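Local coordinates for protein aprataxin and PNK-like factor (Homo sapiens, PDB 5W7W) that acts as a histone chaperone in DNA single- and double-strand break repair, its FHA domain mediating interaction with XRCC1 and XRCC4, at residues 39-47 against 58-66. Numbering follows the deposited sequence.
Sequences KRVSRRHAI and KPIHTNPCF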
loop_
_atom_site.group_PDB
_atom_site.type_symbol
_atom_site.label_atom_id
_atom_site.label_comp_id
_atom_site.label_asym_id
_atom_site.label_seq_id
_atom_site.Cartn_x
_atom_site.Cartn_y
_atom_site.Cartn_z
ATOM N N LYS A 39 -5.523 10.746 12.647
ATOM C CA LYS A 39 -4.624 10.473 13.754
ATOM C C LYS A 39 -4.309 8.988 13.897
ATOM O O LYS A 39 -3.310 8.642 14.538
ATOM C CB LYS A 39 -5.262 10.986 15.048
ATOM C CG LYS A 39 -6.605 10.343 15.375
ATOM N N ARG A 40 -5.128 8.107 13.328
ATOM C CA ARG A 40 -4.925 6.669 13.458
ATOM C C ARG A 40 -3.857 6.136 12.518
ATOM O O ARG A 40 -3.465 4.969 12.631
ATOM C CB ARG A 40 -6.237 5.939 13.170
ATOM C CG ARG A 40 -7.358 6.267 14.174
ATOM C CD ARG A 40 -8.690 5.695 13.735
ATOM N NE ARG A 40 -9.184 6.365 12.546
ATOM C CZ ARG A 40 -10.340 6.099 11.956
ATOM N NH1 ARG A 40 -11.151 5.187 12.465
ATOM N NH2 ARG A 40 -10.681 6.749 10.859
ATOM N N VAL A 41 -3.385 6.946 11.585
ATOM C CA VAL A 41 -2.403 6.525 10.599
ATOM C C VAL A 41 -1.167 7.383 10.779
ATOM O O VAL A 41 -1.252 8.614 10.757
ATOM C CB VAL A 41 -2.966 6.661 9.176
ATOM C CG1 VAL A 41 -1.953 6.204 8.152
ATOM C CG2 VAL A 41 -4.243 5.856 9.037
ATOM N N SER A 42 -0.017 6.737 10.947
ATOM C CA SER A 42 1.229 7.456 11.114
ATOM C C SER A 42 1.637 8.125 9.805
ATOM O O SER A 42 1.300 7.662 8.713
ATOM C CB SER A 42 2.315 6.460 11.523
ATOM O OG SER A 42 3.597 7.063 11.580
ATOM N N ARG A 43 2.427 9.200 9.923
ATOM C CA ARG A 43 3.100 9.745 8.756
ATOM C C ARG A 43 4.098 8.754 8.190
ATOM O O ARG A 43 4.426 8.822 7.000
ATOM C CB ARG A 43 3.843 11.026 9.117
ATOM C CG ARG A 43 2.922 12.159 9.512
ATOM C CD ARG A 43 3.713 13.357 10.054
ATOM N N ARG A 44 4.610 7.854 9.023
ATOM C CA ARG A 44 5.576 6.832 8.615
ATOM C C ARG A 44 4.966 5.472 8.929
ATOM O O ARG A 44 5.400 4.742 9.822
ATOM C CB ARG A 44 6.925 7.021 9.305
ATOM C CG ARG A 44 7.682 8.258 8.855
ATOM C CD ARG A 44 8.945 8.444 9.701
ATOM N NE ARG A 44 8.558 8.653 11.096
ATOM C CZ ARG A 44 8.389 9.839 11.673
ATOM N NH1 ARG A 44 8.613 10.965 11.000
ATOM N NH2 ARG A 44 7.998 9.896 12.940
ATOM N N HIS A 45 3.920 5.136 8.191
ATOM C CA HIS A 45 3.154 3.925 8.471
ATOM C C HIS A 45 3.739 2.683 7.795
ATOM O O HIS A 45 3.787 1.597 8.393
ATOM C CB HIS A 45 1.707 4.131 8.018
ATOM C CG HIS A 45 0.733 3.250 8.714
ATOM N ND1 HIS A 45 -0.013 3.696 9.781
ATOM C CD2 HIS A 45 0.379 1.963 8.512
ATOM C CE1 HIS A 45 -0.790 2.717 10.208
ATOM N NE2 HIS A 45 -0.555 1.647 9.472
ATOM N N ALA A 46 4.200 2.841 6.558
ATOM C CA ALA A 46 4.762 1.734 5.802
ATOM C C ALA A 46 5.682 2.291 4.732
ATOM O O ALA A 46 5.638 3.478 4.414
ATOM C CB ALA A 46 3.657 0.876 5.178
ATOM N N ILE A 47 6.526 1.418 4.196
ATOM C CA ILE A 47 7.340 1.715 3.021
ATOM C C ILE A 47 6.871 0.815 1.888
ATOM O O ILE A 47 6.773 -0.404 2.061
ATOM C CB ILE A 47 8.833 1.483 3.298
ATOM C CG1 ILE A 47 9.276 2.287 4.524
ATOM C CG2 ILE A 47 9.662 1.849 2.063
ATOM C CD1 ILE A 47 10.724 2.161 4.867
ATOM N N LYS A 58 6.607 -2.864 3.535
ATOM C CA LYS A 58 7.169 -3.134 4.860
ATOM C C LYS A 58 6.426 -2.284 5.879
ATOM O O LYS A 58 6.535 -1.042 5.838
ATOM C CB LYS A 58 8.662 -2.811 4.902
ATOM C CG LYS A 58 9.312 -3.132 6.249
ATOM C CD LYS A 58 10.834 -3.026 6.227
ATOM C CE LYS A 58 11.287 -1.673 5.799
ATOM N NZ LYS A 58 12.775 -1.513 5.998
ATOM N N PRO A 59 5.647 -2.881 6.782
ATOM C CA PRO A 59 5.006 -2.096 7.851
ATOM C C PRO A 59 6.057 -1.610 8.836
ATOM O O PRO A 59 6.861 -2.407 9.328
ATOM C CB PRO A 59 4.063 -3.115 8.507
ATOM C CG PRO A 59 3.948 -4.237 7.522
ATOM C CD PRO A 59 5.268 -4.292 6.861
ATOM N N ILE A 60 6.063 -0.303 9.129
ATOM C CA ILE A 60 7.117 0.278 9.963
ATOM C C ILE A 60 6.584 1.036 11.182
ATOM O O ILE A 60 7.339 1.760 11.828
ATOM C CB ILE A 60 8.101 1.149 9.159
ATOM C CG1 ILE A 60 7.385 2.296 8.439
ATOM C CG2 ILE A 60 8.908 0.281 8.209
ATOM C CD1 ILE A 60 8.307 3.427 8.075
ATOM N N HIS A 61 5.328 0.829 11.553
ATOM C CA HIS A 61 4.757 1.514 12.707
ATOM C C HIS A 61 4.117 0.501 13.640
ATOM O O HIS A 61 3.871 -0.649 13.287
ATOM C CB HIS A 61 3.761 2.604 12.276
ATOM C CG HIS A 61 3.362 3.508 13.384
ATOM N ND1 HIS A 61 2.168 3.375 14.053
ATOM C CD2 HIS A 61 4.018 4.540 13.956
ATOM C CE1 HIS A 61 2.096 4.312 14.986
ATOM N NE2 HIS A 61 3.210 5.022 14.955
ATOM N N THR A 62 3.829 0.935 14.861
ATOM C CA THR A 62 3.125 0.039 15.776
ATOM C C THR A 62 1.713 -0.290 15.295
ATOM O O THR A 62 1.245 -1.413 15.502
ATOM C CB THR A 62 3.085 0.610 17.186
ATOM O OG1 THR A 62 2.601 1.941 17.140
ATOM C CG2 THR A 62 4.463 0.598 17.833
ATOM N N ASN A 63 1.046 0.646 14.622
ATOM C CA ASN A 63 -0.238 0.340 14.008
ATOM C C ASN A 63 0.018 -0.481 12.755
ATOM O O ASN A 63 0.869 -0.095 11.945
ATOM C CB ASN A 63 -0.982 1.619 13.654
ATOM C CG ASN A 63 -1.344 2.431 14.870
ATOM O OD1 ASN A 63 -1.585 1.876 15.948
ATOM N ND2 ASN A 63 -1.399 3.751 14.704
ATOM N N PRO A 64 -0.639 -1.617 12.594
ATOM C CA PRO A 64 -0.247 -2.569 11.549
ATOM C C PRO A 64 -0.715 -2.157 10.165
ATOM O O PRO A 64 -1.526 -1.256 9.976
ATOM C CB PRO A 64 -0.927 -3.876 11.962
ATOM C CG PRO A 64 -2.009 -3.481 12.832
ATOM C CD PRO A 64 -1.639 -2.189 13.502
ATOM N N CYS A 65 -0.187 -2.869 9.188
ATOM C CA CYS A 65 -0.748 -2.909 7.848
ATOM C C CYS A 65 -1.438 -4.244 7.642
ATOM O O CYS A 65 -1.153 -5.211 8.349
ATOM C CB CYS A 65 0.343 -2.788 6.798
ATOM S SG CYS A 65 1.240 -1.233 6.804
ATOM N N PHE A 66 -2.313 -4.303 6.640
ATOM C CA PHE A 66 -3.086 -5.501 6.356
ATOM C C PHE A 66 -2.919 -5.872 4.895
ATOM O O PHE A 66 -2.678 -5.016 4.046
ATOM C CB PHE A 66 -4.570 -5.299 6.690
ATOM C CG PHE A 66 -4.803 -4.838 8.111
ATOM C CD1 PHE A 66 -4.580 -3.535 8.460
ATOM C CD2 PHE A 66 -5.207 -5.724 9.098
ATOM C CE1 PHE A 66 -4.744 -3.100 9.763
ATOM C CE2 PHE A 66 -5.375 -5.295 10.393
ATOM C CZ PHE A 66 -5.136 -3.974 10.721
HETATM O O HOH W 1 7.096 4.539 11.997
HETATM O O HOH W 2 2.902 -0.355 10.144
#
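The His45 ring is tied at both nitrogens, on one side to the loop that follows strand 54-59. His45 NE2 donates to Pro64 O at 3.1 Å, a nearly straight bond that lies close to the ring plane but meets the carbonyl from above its own plane. On the other side His45 ND1 accepts from the backbone N of Ser42, also in plane, at a long 3.3 Å. The ring reaches this place because CG is anti to the backbone N (chi1 -157°), although the bond to CB leads away from 58-66. Cys65 SG sits at the ring edge, 3.7 Å from His45 CD2, and also packs on the Ala46 methyl. Asn63 CB lies 3.6 Å from His45 CE1. An alanine in place of His45 would probably leave Pro64 O and Ser42 N without the imidazole that links them.

Ser42 lays CB over one face of the His61 ring, a CH-pi contact 3.6 Å from the centroid. Its OG accepts from Arg44 N, forming an ST turn. His61 ND1 accepts from Asn63 N, which lies tilted from the ring plane; this probably limits the ring's rotation. With chi1 58° and an extended chi2, Ile60 CD1 comes to 3.9 Å from Ile47 CG1.

Ile47 and Lys58 form an antiparallel hydrogen-bonded pair, with their side chains side by side. Ile60 N adds a bond to His45 O. On the neighbouring strand Ile28 is matched by two residues, His45 and Ala46, a classic beta bulge. The contact pairs the open end of the hairpin of strands 46-51 and 54-59 and the loops that run into and out of it. Ser42 and His45 form the Ser-x-x-His motif of FHA domains, whose loops at this end form the phosphopeptide-binding surface.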